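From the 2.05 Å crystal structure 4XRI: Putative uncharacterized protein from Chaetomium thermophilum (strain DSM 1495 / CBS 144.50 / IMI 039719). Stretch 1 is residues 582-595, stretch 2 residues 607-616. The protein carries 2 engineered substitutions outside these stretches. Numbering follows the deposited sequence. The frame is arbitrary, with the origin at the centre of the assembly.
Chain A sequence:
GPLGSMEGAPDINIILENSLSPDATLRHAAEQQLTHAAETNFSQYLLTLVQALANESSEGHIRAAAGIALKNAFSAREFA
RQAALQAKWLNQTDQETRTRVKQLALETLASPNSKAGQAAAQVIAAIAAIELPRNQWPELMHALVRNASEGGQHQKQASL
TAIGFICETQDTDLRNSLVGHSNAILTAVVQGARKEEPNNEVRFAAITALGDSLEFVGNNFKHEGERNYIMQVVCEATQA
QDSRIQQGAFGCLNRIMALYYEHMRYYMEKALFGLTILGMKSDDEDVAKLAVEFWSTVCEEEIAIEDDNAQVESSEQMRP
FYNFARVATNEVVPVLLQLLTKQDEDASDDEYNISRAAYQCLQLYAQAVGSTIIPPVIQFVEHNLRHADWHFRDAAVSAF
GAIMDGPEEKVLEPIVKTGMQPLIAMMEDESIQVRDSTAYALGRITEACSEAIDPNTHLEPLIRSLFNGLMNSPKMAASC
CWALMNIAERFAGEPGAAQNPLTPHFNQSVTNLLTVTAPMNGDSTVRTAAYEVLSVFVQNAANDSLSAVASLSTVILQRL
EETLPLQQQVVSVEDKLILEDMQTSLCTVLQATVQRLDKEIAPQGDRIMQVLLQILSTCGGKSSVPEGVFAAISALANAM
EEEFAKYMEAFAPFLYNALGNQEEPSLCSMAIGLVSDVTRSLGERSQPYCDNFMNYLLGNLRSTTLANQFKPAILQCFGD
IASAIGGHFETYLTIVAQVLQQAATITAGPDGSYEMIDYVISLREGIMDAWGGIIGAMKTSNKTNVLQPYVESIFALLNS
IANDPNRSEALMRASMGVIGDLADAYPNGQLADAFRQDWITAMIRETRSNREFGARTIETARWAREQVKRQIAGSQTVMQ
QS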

# COMPACT_ATOMS: atom_id res chain seq x y z
N MET A 582 -10.29 -9.53 -20.61
CA MET A 582 -10.54 -9.00 -21.95
C MET A 582 -11.57 -7.87 -21.91
O MET A 582 -11.34 -6.78 -22.45
CB MET A 582 -11.03 -10.11 -22.88
CG MET A 582 -11.19 -9.69 -24.33
SD MET A 582 -11.77 -11.07 -25.35
CE MET A 582 -10.77 -12.41 -24.69
N GLN A 583 -12.69 -8.13 -21.25
CA GLN A 583 -13.77 -7.16 -21.15
C GLN A 583 -13.35 -5.94 -20.33
O GLN A 583 -13.70 -4.81 -20.67
CB GLN A 583 -15.01 -7.81 -20.54
CG GLN A 583 -15.69 -8.82 -21.45
CD GLN A 583 -16.87 -9.49 -20.78
OE1 GLN A 583 -16.86 -9.75 -19.58
NE2 GLN A 583 -17.91 -9.78 -21.56
N THR A 584 -12.59 -6.18 -19.27
CA THR A 584 -12.12 -5.09 -18.40
C THR A 584 -11.15 -4.18 -19.15
O THR A 584 -11.21 -2.96 -19.03
CB THR A 584 -11.44 -5.63 -17.13
OG1 THR A 584 -12.39 -6.40 -16.37
CG2 THR A 584 -10.93 -4.49 -16.27
N SER A 585 -10.26 -4.79 -19.92
CA SER A 585 -9.29 -4.04 -20.71
C SER A 585 -9.99 -3.24 -21.80
O SER A 585 -9.66 -2.07 -22.04
CB SER A 585 -8.26 -4.98 -21.33
OG SER A 585 -7.44 -5.58 -20.34
N LEU A 586 -10.96 -3.86 -22.46
CA LEU A 586 -11.70 -3.22 -23.53
C LEU A 586 -12.55 -2.06 -23.01
O LEU A 586 -12.71 -1.05 -23.69
CB LEU A 586 -12.59 -4.24 -24.26
CG LEU A 586 -11.86 -5.17 -25.23
CD1 LEU A 586 -12.78 -6.29 -25.69
CD2 LEU A 586 -11.34 -4.38 -26.42
N CYS A 587 -13.09 -2.22 -21.81
CA CYS A 587 -13.85 -1.15 -21.18
C CYS A 587 -12.94 0.02 -20.84
O CYS A 587 -13.34 1.18 -20.94
CB CYS A 587 -14.56 -1.65 -19.92
SG CYS A 587 -16.06 -2.62 -20.23
N THR A 588 -11.71 -0.29 -20.43
CA THR A 588 -10.73 0.73 -20.09
C THR A 588 -10.40 1.60 -21.30
O THR A 588 -10.36 2.83 -21.20
CB THR A 588 -9.43 0.10 -19.55
OG1 THR A 588 -9.69 -0.51 -18.28
CG2 THR A 588 -8.34 1.16 -19.39
N VAL A 589 -10.18 0.96 -22.44
CA VAL A 589 -9.90 1.67 -23.68
C VAL A 589 -11.11 2.46 -24.14
O VAL A 589 -10.99 3.62 -24.53
CB VAL A 589 -9.47 0.70 -24.81
CG1 VAL A 589 -9.22 1.48 -26.09
CG2 VAL A 589 -8.23 -0.08 -24.41
N LEU A 590 -12.28 1.82 -24.10
CA LEU A 590 -13.53 2.49 -24.45
C LEU A 590 -13.72 3.75 -23.62
O LEU A 590 -14.03 4.82 -24.16
CB LEU A 590 -14.72 1.55 -24.26
CG LEU A 590 -16.08 2.20 -24.52
CD1 LEU A 590 -16.20 2.61 -25.98
CD2 LEU A 590 -17.23 1.28 -24.13
N GLN A 591 -13.52 3.62 -22.31
CA GLN A 591 -13.61 4.74 -21.39
C GLN A 591 -12.68 5.89 -21.81
O GLN A 591 -13.06 7.06 -21.74
CB GLN A 591 -13.26 4.29 -19.97
CG GLN A 591 -13.34 5.38 -18.91
CD GLN A 591 -12.84 4.91 -17.56
OE1 GLN A 591 -12.75 3.71 -17.30
NE2 GLN A 591 -12.49 5.85 -16.69
N ALA A 592 -11.49 5.53 -22.27
CA ALA A 592 -10.50 6.51 -22.70
C ALA A 592 -10.99 7.29 -23.92
O ALA A 592 -10.87 8.51 -23.98
CB ALA A 592 -9.17 5.83 -23.01
N THR A 593 -11.55 6.57 -24.89
CA THR A 593 -12.06 7.20 -26.11
C THR A 593 -13.27 8.08 -25.81
O THR A 593 -13.44 9.13 -26.43
CB THR A 593 -12.45 6.15 -27.17
OG1 THR A 593 -13.48 5.30 -26.66
CG2 THR A 593 -11.24 5.31 -27.57
N VAL A 594 -14.10 7.64 -24.88
CA VAL A 594 -15.28 8.41 -24.50
C VAL A 594 -14.88 9.75 -23.89
O VAL A 594 -15.35 10.81 -24.31
CB VAL A 594 -16.17 7.65 -23.50
CG1 VAL A 594 -17.27 8.56 -22.97
CG2 VAL A 594 -16.78 6.41 -24.16
N GLN A 595 -14.00 9.69 -22.89
CA GLN A 595 -13.49 10.90 -22.23
C GLN A 595 -12.78 11.82 -23.21
O GLN A 595 -12.95 13.04 -23.17
CB GLN A 595 -12.54 10.54 -21.08
CG GLN A 595 -13.21 9.91 -19.88
CD GLN A 595 -12.28 9.78 -18.69
OE1 GLN A 595 -12.21 8.72 -18.06
NE2 GLN A 595 -11.56 10.85 -18.38
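Stretch 2 607-616: RIMQVLLQIL

Stretch 2 is a helix over its whole length, residues 607-616, and it packs against the helix of stretch 1. Both keep regular i to i+4 backbone hydrogen bonds, such as Leu612 N to Ile608 O at 3.0 Å. The two run roughly antiparallel. Their N-to-C directions differ by 150°, with a signed crossing angle of -150°. The axes approach to 12.7 Å, a wide spacing for two helices. Side chains therefore bridge the gap, and the contact is modest, with 277 Å² buried in total.

The antiparallel register is easy to follow. Gln583 lies nearest Ile615, with 8.6 Å between their CA atoms. Cys587 CA and Leu612 CA are also 8.6 Å apart, and Leu590 CA and Ile608 CA 8.8 Å. As stretch 1 advances, its partners step back along stretch 2.

Leu590 has the largest covered area, 54 Å². Its CA-to-CB bond points toward stretch 2, and its rotamer is t for chi1 and p for chi2. Leu590 CD2 reaches two residues one turn apart: it lies 4.2 Å from Ile608 CG2 and 4.3 Å from Leu612 CD2. One methyl thus touches two successive turns of the facing helix.

Ile608 also points toward its partner helix and has 46 Å² covered. Its chi1 is m and its chi2 is t. Besides meeting Leu590, it extends to the next turn of stretch 1, where Ile608 CD1 is 4.1 Å from Val594 CG2. The side chain therefore spans Leu590 and Val594, which are four residues apart on one helix.

Ile615, with 50 Å² covered, holds the other end of the contact. It too points toward stretch 1, in the same m, t rotamer as Ile608. Ile615 CG2 lies 4.1 Å from Gln583 NE2. This is a packing contact, since a methyl group offers the amide no acceptor. The amide nitrogen is hydrogen-bonded elsewhere in the structure, so its polarity is satisfied.

Between these ends sit Cys587 and Leu612. Both CA-to-CB bonds point sideways, but the end of the Leu612 side chain comes nearer to stretch 1. Cys587 SG and Leu612 CD2 are 4.0 Å apart, the shortest contact between the stretches.

No hydrogen bond crosses between the helices. The contact is mainly apolar, and its residues are buried. Ile608, Leu612 and Ile615 recur at spacings of four and three, which keeps them on one side of their helix.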

# COMPACT_ATOMS: atom_id res chain seq x y z
N ARG A 607 -25.09 2.41 -29.08
CA ARG A 607 -24.33 1.18 -29.22
C ARG A 607 -23.54 0.87 -27.95
O ARG A 607 -23.47 -0.28 -27.51
CB ARG A 607 -23.38 1.27 -30.42
CG ARG A 607 -22.65 -0.02 -30.73
CD ARG A 607 -21.83 0.11 -32.00
NE ARG A 607 -21.25 -1.17 -32.40
CZ ARG A 607 -20.51 -1.35 -33.49
NH1 ARG A 607 -20.24 -0.32 -34.28
NH2 ARG A 607 -20.03 -2.55 -33.78
N ILE A 608 -22.95 1.91 -27.37
CA ILE A 608 -22.17 1.78 -26.15
C ILE A 608 -23.00 1.24 -25.00
O ILE A 608 -22.64 0.24 -24.37
CB ILE A 608 -21.54 3.12 -25.74
CG1 ILE A 608 -20.42 3.50 -26.70
CG2 ILE A 608 -20.99 3.04 -24.32
CD1 ILE A 608 -19.81 4.87 -26.43
N MET A 609 -24.13 1.89 -24.72
CA MET A 609 -25.00 1.47 -23.62
C MET A 609 -25.61 0.09 -23.85
O MET A 609 -25.83 -0.66 -22.90
CB MET A 609 -26.10 2.50 -23.40
CG MET A 609 -25.61 3.80 -22.78
SD MET A 609 -24.67 3.54 -21.26
CE MET A 609 -25.95 2.93 -20.17
N GLN A 610 -25.88 -0.24 -25.11
CA GLN A 610 -26.46 -1.54 -25.43
C GLN A 610 -25.53 -2.68 -25.04
O GLN A 610 -25.96 -3.64 -24.39
CB GLN A 610 -26.80 -1.63 -26.92
CG GLN A 610 -27.38 -2.97 -27.36
CD GLN A 610 -28.85 -3.11 -27.03
OE1 GLN A 610 -29.48 -2.19 -26.51
NE2 GLN A 610 -29.42 -4.28 -27.34
N VAL A 611 -24.26 -2.58 -25.42
CA VAL A 611 -23.32 -3.65 -25.14
C VAL A 611 -22.90 -3.65 -23.67
O VAL A 611 -22.70 -4.71 -23.07
CB VAL A 611 -22.05 -3.56 -26.04
CG1 VAL A 611 -21.27 -2.29 -25.77
CG2 VAL A 611 -21.17 -4.78 -25.85
N LEU A 612 -22.81 -2.46 -23.07
CA LEU A 612 -22.37 -2.35 -21.68
C LEU A 612 -23.41 -2.91 -20.73
O LEU A 612 -23.07 -3.56 -19.74
CB LEU A 612 -22.07 -0.89 -21.32
CG LEU A 612 -20.76 -0.31 -21.87
CD1 LEU A 612 -20.51 1.07 -21.29
CD2 LEU A 612 -19.59 -1.25 -21.59
N LEU A 613 -24.69 -2.67 -21.02
CA LEU A 613 -25.76 -3.20 -20.18
C LEU A 613 -25.91 -4.70 -20.37
O LEU A 613 -26.22 -5.43 -19.43
CB LEU A 613 -27.08 -2.48 -20.48
CG LEU A 613 -27.16 -1.03 -20.00
CD1 LEU A 613 -28.58 -0.49 -20.17
CD2 LEU A 613 -26.70 -0.91 -18.56
N GLN A 614 -25.70 -5.16 -21.60
CA GLN A 614 -25.74 -6.59 -21.90
C GLN A 614 -24.63 -7.34 -21.16
O GLN A 614 -24.82 -8.48 -20.74
CB GLN A 614 -25.61 -6.82 -23.41
CG GLN A 614 -26.92 -6.67 -24.17
CD GLN A 614 -26.75 -6.83 -25.67
OE1 GLN A 614 -25.71 -6.50 -26.23
NE2 GLN A 614 -27.78 -7.35 -26.32
N ILE A 615 -23.48 -6.69 -21.02
CA ILE A 615 -22.37 -7.28 -20.28
C ILE A 615 -22.69 -7.35 -18.79
O ILE A 615 -22.39 -8.34 -18.13
CB ILE A 615 -21.07 -6.48 -20.51
CG1 ILE A 615 -20.57 -6.69 -21.95
CG2 ILE A 615 -19.99 -6.91 -19.54
CD1 ILE A 615 -19.36 -5.87 -22.30
N LEU A 616 -23.33 -6.30 -18.28
CA LEU A 616 -23.75 -6.26 -16.88
C LEU A 616 -24.70 -7.40 -16.53
O LEU A 616 -24.59 -8.00 -15.46
CB LEU A 616 -24.42 -4.92 -16.56
CG LEU A 616 -23.53 -3.71 -16.29
CD1 LEU A 616 -24.37 -2.52 -15.82
CD2 LEU A 616 -22.46 -4.04 -15.26